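Local coordinates for DNA replication and repair protein RecF (Caldanaerobacter subterraneus subsp. tengcongensis, PDB 5Z69) that binds ATP and probably single-stranded DNA, and acts as a recombination mediator of the RecFOR pathway in bacterial DNA repair, at residues A194-A198 with I246-K251; I201-N205 with Y231-A235. The contacts are given in a common frame with arbitrary orientation. Residues are numbered along the deposited sequence.

Both contacts pack successive turns of the long helix 186-222 against the part of the chain that returns over it: interaction 1 uses helix 243-256, interaction 2 the end of strand 227-232 and the loop after it. Interaction 1 is the better buried, an alanine- and leucine-lined helix interface with a salt bridge at its exposed margin. Interaction 2, partly buried, joins helix to strand end through one tyrosine and one isoleucine, and its polar groups look mostly to other residues, chiefly E274. The two merge around I201, whose CD1 lies 3.8 Å from L250 CD1, and through K249 NZ, which probably hydrogen-bonds A235 O at 2.7 Å.

Interaction 1. Residues A194-A198 with I246-K251; sequences AEYGA and IREKLK
Two α-helices cross in a close, alanine-lined helix-helix packing, part of the helical region that RecF carries away from its nucleotide site. Both segments are regular helix, 194-198 within helix 186-222 and 246-251 within helix 243-256. Their local axes approach to 8.3 Å, with 128° between the N-to-C directions, so the helices run obliquely antiparallel. The backbones come nearest at A194 and R247, whose CA atoms are 5.1 Å apart.

Van der Waals packing fills the centre. The apolar pairs are A194 CB with L250 CB at 3.9 Å, and A198 CB with I246 CG2 at 3.9 Å and L250 CD1 at 4.3 Å. Methyls also pack on backbone atoms: A194, its CA-CB bond directed at the partner helix, sets CB 3.5 Å from R247 O and 3.8 Å from K251 N, and L250, in the mt rotamer, extends CD1 to 3.6 Å from A194 O and G197 C and 3.5 Å from A198 N. G197 leaves room: a CB there would lie 3.0 Å from L250 CD1. L250 and I246 also touch I201.

Charge closes the exposed margin. R247, with chi1 to chi3 all t, extends across to the flank of helix 186-222, where E195 CB lies over one face of the guanidinium. E195, with chi1 and chi2 both t, completes a salt bridge from OE1 to R247 NH1 at 3.0 Å.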
loop_
_atom_site.group_PDB
_atom_site.type_symbol
_atom_site.label_atom_id
_atom_site.label_comp_id
_atom_site.label_asym_id
_atom_site.label_seq_id
_atom_site.Cartn_x
_atom_site.Cartn_y
_atom_site.Cartn_z
ATOM N N ALA A 194 -9.948 -8.837 15.802
ATOM C CA ALA A 194 -10.663 -7.940 14.906
ATOM C C ALA A 194 -11.242 -6.771 15.700
ATOM O O ALA A 194 -11.211 -5.615 15.266
ATOM C CB ALA A 194 -11.774 -8.701 14.150
ATOM N N GLU A 195 -11.760 -7.076 16.880
ATOM C CA GLU A 195 -12.265 -6.028 17.750
ATOM C C GLU A 195 -11.160 -5.061 18.153
ATOM O O GLU A 195 -11.320 -3.847 18.036
ATOM C CB GLU A 195 -12.912 -6.623 18.989
ATOM C CG GLU A 195 -13.303 -5.578 20.020
ATOM C CD GLU A 195 -13.704 -6.212 21.327
ATOM O OE1 GLU A 195 -14.855 -6.681 21.427
ATOM O OE2 GLU A 195 -12.863 -6.257 22.250
ATOM N N TYR A 196 -10.036 -5.591 18.625
ATOM C CA TYR A 196 -8.952 -4.720 19.069
ATOM C C TYR A 196 -8.264 -4.072 17.881
ATOM O O TYR A 196 -7.894 -2.901 17.938
ATOM C CB TYR A 196 -7.949 -5.493 19.925
ATOM C CG TYR A 196 -8.399 -5.612 21.366
ATOM C CD1 TYR A 196 -7.870 -4.792 22.348
ATOM C CD2 TYR A 196 -9.382 -6.524 21.732
ATOM C CE1 TYR A 196 -8.287 -4.894 23.662
ATOM C CE2 TYR A 196 -9.805 -6.636 23.030
ATOM C CZ TYR A 196 -9.253 -5.819 23.996
ATOM O OH TYR A 196 -9.684 -5.933 25.294
ATOM N N GLY A 197 -8.123 -4.822 16.791
ATOM C CA GLY A 197 -7.563 -4.270 15.568
ATOM C C GLY A 197 -8.356 -3.090 15.031
ATOM O O GLY A 197 -7.792 -2.105 14.548
ATOM N N ALA A 198 -9.675 -3.178 15.118
ATOM C CA ALA A 198 -10.522 -2.098 14.631
ATOM C C ALA A 198 -10.350 -0.830 15.485
ATOM O O ALA A 198 -10.238 0.290 14.964
ATOM C CB ALA A 198 -12.009 -2.543 14.603
ATOM N N ILE A 246 -15.096 -2.193 9.850
ATOM C CA ILE A 246 -13.687 -2.573 9.931
ATOM C C ILE A 246 -13.520 -3.887 10.672
ATOM O O ILE A 246 -12.740 -4.750 10.272
ATOM C CB ILE A 246 -12.853 -1.490 10.622
ATOM C CG1 ILE A 246 -12.864 -0.207 9.785
ATOM C CG2 ILE A 246 -11.426 -1.978 10.829
ATOM C CD1 ILE A 246 -12.611 1.047 10.616
ATOM N N ARG A 247 -14.264 -4.043 11.755
ATOM C CA ARG A 247 -14.254 -5.292 12.496
ATOM C C ARG A 247 -14.595 -6.477 11.591
ATOM O O ARG A 247 -13.903 -7.491 11.584
ATOM C CB ARG A 247 -15.246 -5.208 13.637
ATOM C CG ARG A 247 -15.009 -6.179 14.751
ATOM C CD ARG A 247 -15.698 -5.680 16.010
ATOM N NE ARG A 247 -15.869 -6.755 16.979
ATOM C CZ ARG A 247 -16.346 -6.580 18.208
ATOM N NH1 ARG A 247 -16.468 -7.616 19.028
ATOM N NH2 ARG A 247 -16.698 -5.369 18.617
ATOM N N GLU A 248 -15.676 -6.345 10.833
ATOM C CA GLU A 248 -16.124 -7.434 9.969
ATOM C C GLU A 248 -15.098 -7.754 8.889
ATOM O O GLU A 248 -14.824 -8.918 8.619
ATOM C CB GLU A 248 -17.473 -7.096 9.330
ATOM C CG GLU A 248 -18.595 -8.040 9.737
ATOM C CD GLU A 248 -18.222 -9.504 9.583
ATOM O OE1 GLU A 248 -17.847 -10.136 10.595
ATOM O OE2 GLU A 248 -18.305 -10.025 8.451
ATOM N N LYS A 249 -14.524 -6.721 8.281
ATOM C CA LYS A 249 -13.510 -6.936 7.256
ATOM C C LYS A 249 -12.281 -7.657 7.815
ATOM O O LYS A 249 -11.789 -8.611 7.202
ATOM C CB LYS A 249 -13.116 -5.603 6.607
ATOM C CG LYS A 249 -14.268 -4.968 5.797
ATOM C CD LYS A 249 -13.812 -3.840 4.863
ATOM C CE LYS A 249 -13.592 -4.335 3.425
ATOM N NZ LYS A 249 -12.313 -3.801 2.816
ATOM N N LEU A 250 -11.813 -7.224 8.990
ATOM C CA LEU A 250 -10.653 -7.827 9.641
ATOM C C LEU A 250 -10.916 -9.284 9.957
ATOM O O LEU A 250 -10.066 -10.139 9.724
ATOM C CB LEU A 250 -10.282 -7.073 10.940
ATOM C CG LEU A 250 -9.680 -5.670 10.813
ATOM C CD1 LEU A 250 -9.402 -5.056 12.205
ATOM C CD2 LEU A 250 -8.408 -5.690 9.968
ATOM N N LYS A 251 -12.096 -9.553 10.509
ATOM C CA LYS A 251 -12.514 -10.909 10.814
ATOM C C LYS A 251 -12.623 -11.776 9.525
ATOM O O LYS A 251 -12.211 -12.937 9.508
ATOM C CB LYS A 251 -13.844 -10.870 11.567
ATOM C CG LYS A 251 -14.462 -12.227 11.865
ATOM C CD LYS A 251 -13.775 -12.910 13.027
ATOM C CE LYS A 251 -14.365 -14.293 13.285
ATOM N NZ LYS A 251 -13.912 -15.300 12.284
#

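Interaction 2. Residues I201-N205 with Y231-A235; sequences IKVRN and YLNSA
Y231 contributes the most surface, 104 Å², and I201 follows with 79 Å². Y231 is the penultimate residue of strand 227-232, and its side chain (chi1 t, chi2 21°) reaches toward the helical turn 201-205. Its OH, hydrogen-bonded to E274, lies 3.4 Å from I201 CA and 3.5 Å from R204 CD; R204 forms salt bridges with D145 and E274. The ring edge meets N205, whose OD1 is 3.8 Å from Y231 CD2.

I201, in the mt rotamer, packs against the Y231 ring and the edges of N233, S234 and A235. Its CG2 lies 4.0 Å from Y231 CE2 and 4.2 Å from N233 CB, while CD1 packs 3.7 Å from S234 OG, itself hydrogen-bonded to E274, and 4.3 Å from A235 CB. CA atoms are 6.8 Å apart for I201-N233 and 7.2 Å for N205-Y231, so the chain leaving the strand runs back along the helix.

An inverse gamma turn centred on L232 (weak N233 N to Y231 O bond, 3.0 Å) and an Asx turn, N233 OD1 accepting from A235 N at 3.0 Å while ND2 bonds V237 O, open the exit loop. Thus an outer strand of the three-stranded antiparallel sheet 227-232/275-280/283-284 ends on helix 186-222 before the chain enters helix 243-256.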
loop_
_atom_site.group_PDB
_atom_site.type_symbol
_atom_site.label_atom_id
_atom_site.label_comp_id
_atom_site.label_asym_id
_atom_site.label_seq_id
_atom_site.Cartn_x
_atom_site.Cartn_y
_atom_site.Cartn_z
ATOM N N ILE A 201 -6.983 0.688 14.437
ATOM C CA ILE A 201 -7.055 1.342 13.133
ATOM C C ILE A 201 -7.747 2.691 13.264
ATOM O O ILE A 201 -7.269 3.700 12.741
ATOM C CB ILE A 201 -7.796 0.457 12.106
ATOM C CG1 ILE A 201 -6.869 -0.664 11.647
ATOM C CG2 ILE A 201 -8.290 1.292 10.912
ATOM C CD1 ILE A 201 -7.593 -1.863 11.074
ATOM N N LYS A 202 -8.850 2.719 14.005
ATOM C CA LYS A 202 -9.605 3.957 14.175
ATOM C C LYS A 202 -8.743 5.063 14.784
ATOM O O LYS A 202 -8.737 6.200 14.302
ATOM C CB LYS A 202 -10.842 3.726 15.047
ATOM C CG LYS A 202 -11.712 4.970 15.162
ATOM C CD LYS A 202 -12.307 5.154 16.546
ATOM C CE LYS A 202 -11.253 5.639 17.541
ATOM N NZ LYS A 202 -11.802 5.924 18.906
ATOM N N VAL A 203 -8.000 4.733 15.834
ATOM C CA VAL A 203 -7.182 5.744 16.476
ATOM C C VAL A 203 -5.977 6.129 15.622
ATOM O O VAL A 203 -5.599 7.309 15.562
ATOM C CB VAL A 203 -6.699 5.275 17.856
ATOM C CG1 VAL A 203 -5.684 6.275 18.431
ATOM C CG2 VAL A 203 -7.892 5.086 18.782
ATOM N N ARG A 204 -5.370 5.147 14.964
ATOM C CA ARG A 204 -4.257 5.449 14.067
ATOM C C ARG A 204 -4.694 6.425 12.983
ATOM O O ARG A 204 -3.942 7.340 12.626
ATOM C CB ARG A 204 -3.697 4.186 13.422
ATOM C CG ARG A 204 -2.795 3.364 14.332
ATOM C CD ARG A 204 -2.228 2.166 13.581
ATOM N NE ARG A 204 -1.333 1.411 14.439
ATOM C CZ ARG A 204 -0.709 0.299 14.087
ATOM N NH1 ARG A 204 -0.882 -0.214 12.870
ATOM N NH2 ARG A 204 0.087 -0.306 14.959
ATOM N N ASN A 205 -5.911 6.230 12.473
ATOM C CA ASN A 205 -6.466 7.136 11.461
ATOM C C ASN A 205 -6.648 8.540 12.010
ATOM O O ASN A 205 -6.282 9.526 11.361
ATOM C CB ASN A 205 -7.806 6.628 10.939
ATOM C CG ASN A 205 -8.273 7.392 9.698
ATOM O OD1 ASN A 205 -7.678 7.283 8.629
ATOM N ND2 ASN A 205 -9.325 8.175 9.850
ATOM N N TYR A 231 -2.863 6.069 4.497
ATOM C CA TYR A 231 -2.860 5.053 5.531
ATOM C C TYR A 231 -3.264 3.708 4.937
ATOM O O TYR A 231 -4.438 3.469 4.645
ATOM C CB TYR A 231 -3.802 5.468 6.677
ATOM C CG TYR A 231 -3.955 4.468 7.816
ATOM C CD1 TYR A 231 -3.003 3.467 8.049
ATOM C CD2 TYR A 231 -5.062 4.530 8.655
ATOM C CE1 TYR A 231 -3.160 2.561 9.079
ATOM C CE2 TYR A 231 -5.225 3.633 9.698
ATOM C CZ TYR A 231 -4.272 2.660 9.906
ATOM O OH TYR A 231 -4.461 1.771 10.925
ATOM N N LEU A 232 -2.276 2.833 4.771
ATOM C CA LEU A 232 -2.510 1.484 4.264
ATOM C C LEU A 232 -2.931 0.551 5.388
ATOM O O LEU A 232 -2.128 -0.280 5.848
ATOM C CB LEU A 232 -1.253 0.940 3.579
ATOM C CG LEU A 232 -0.670 1.823 2.475
ATOM C CD1 LEU A 232 0.424 1.079 1.720
ATOM C CD2 LEU A 232 -1.781 2.261 1.540
ATOM N N ASN A 233 -4.179 0.678 5.834
ATOM C CA ASN A 233 -4.655 -0.159 6.932
ATOM C C ASN A 233 -5.020 -1.572 6.479
ATOM O O ASN A 233 -5.184 -1.849 5.274
ATOM C CB ASN A 233 -5.844 0.496 7.644
ATOM C CG ASN A 233 -7.078 0.570 6.781
ATOM O OD1 ASN A 233 -7.788 -0.423 6.604
ATOM N ND2 ASN A 233 -7.363 1.757 6.263
ATOM N N SER A 234 -5.145 -2.463 7.454
ATOM C CA SER A 234 -5.253 -3.893 7.173
ATOM C C SER A 234 -6.688 -4.309 6.854
ATOM O O SER A 234 -6.939 -5.466 6.511
ATOM C CB SER A 234 -4.728 -4.709 8.354
ATOM O OG SER A 234 -5.176 -4.170 9.590
ATOM N N ALA A 235 -7.614 -3.368 6.993
ATOM C CA ALA A 235 -9.020 -3.601 6.706
ATOM C C ALA A 235 -9.307 -3.287 5.229
ATOM O O ALA A 235 -10.392 -3.584 4.750
ATOM C CB ALA A 235 -9.903 -2.760 7.598
#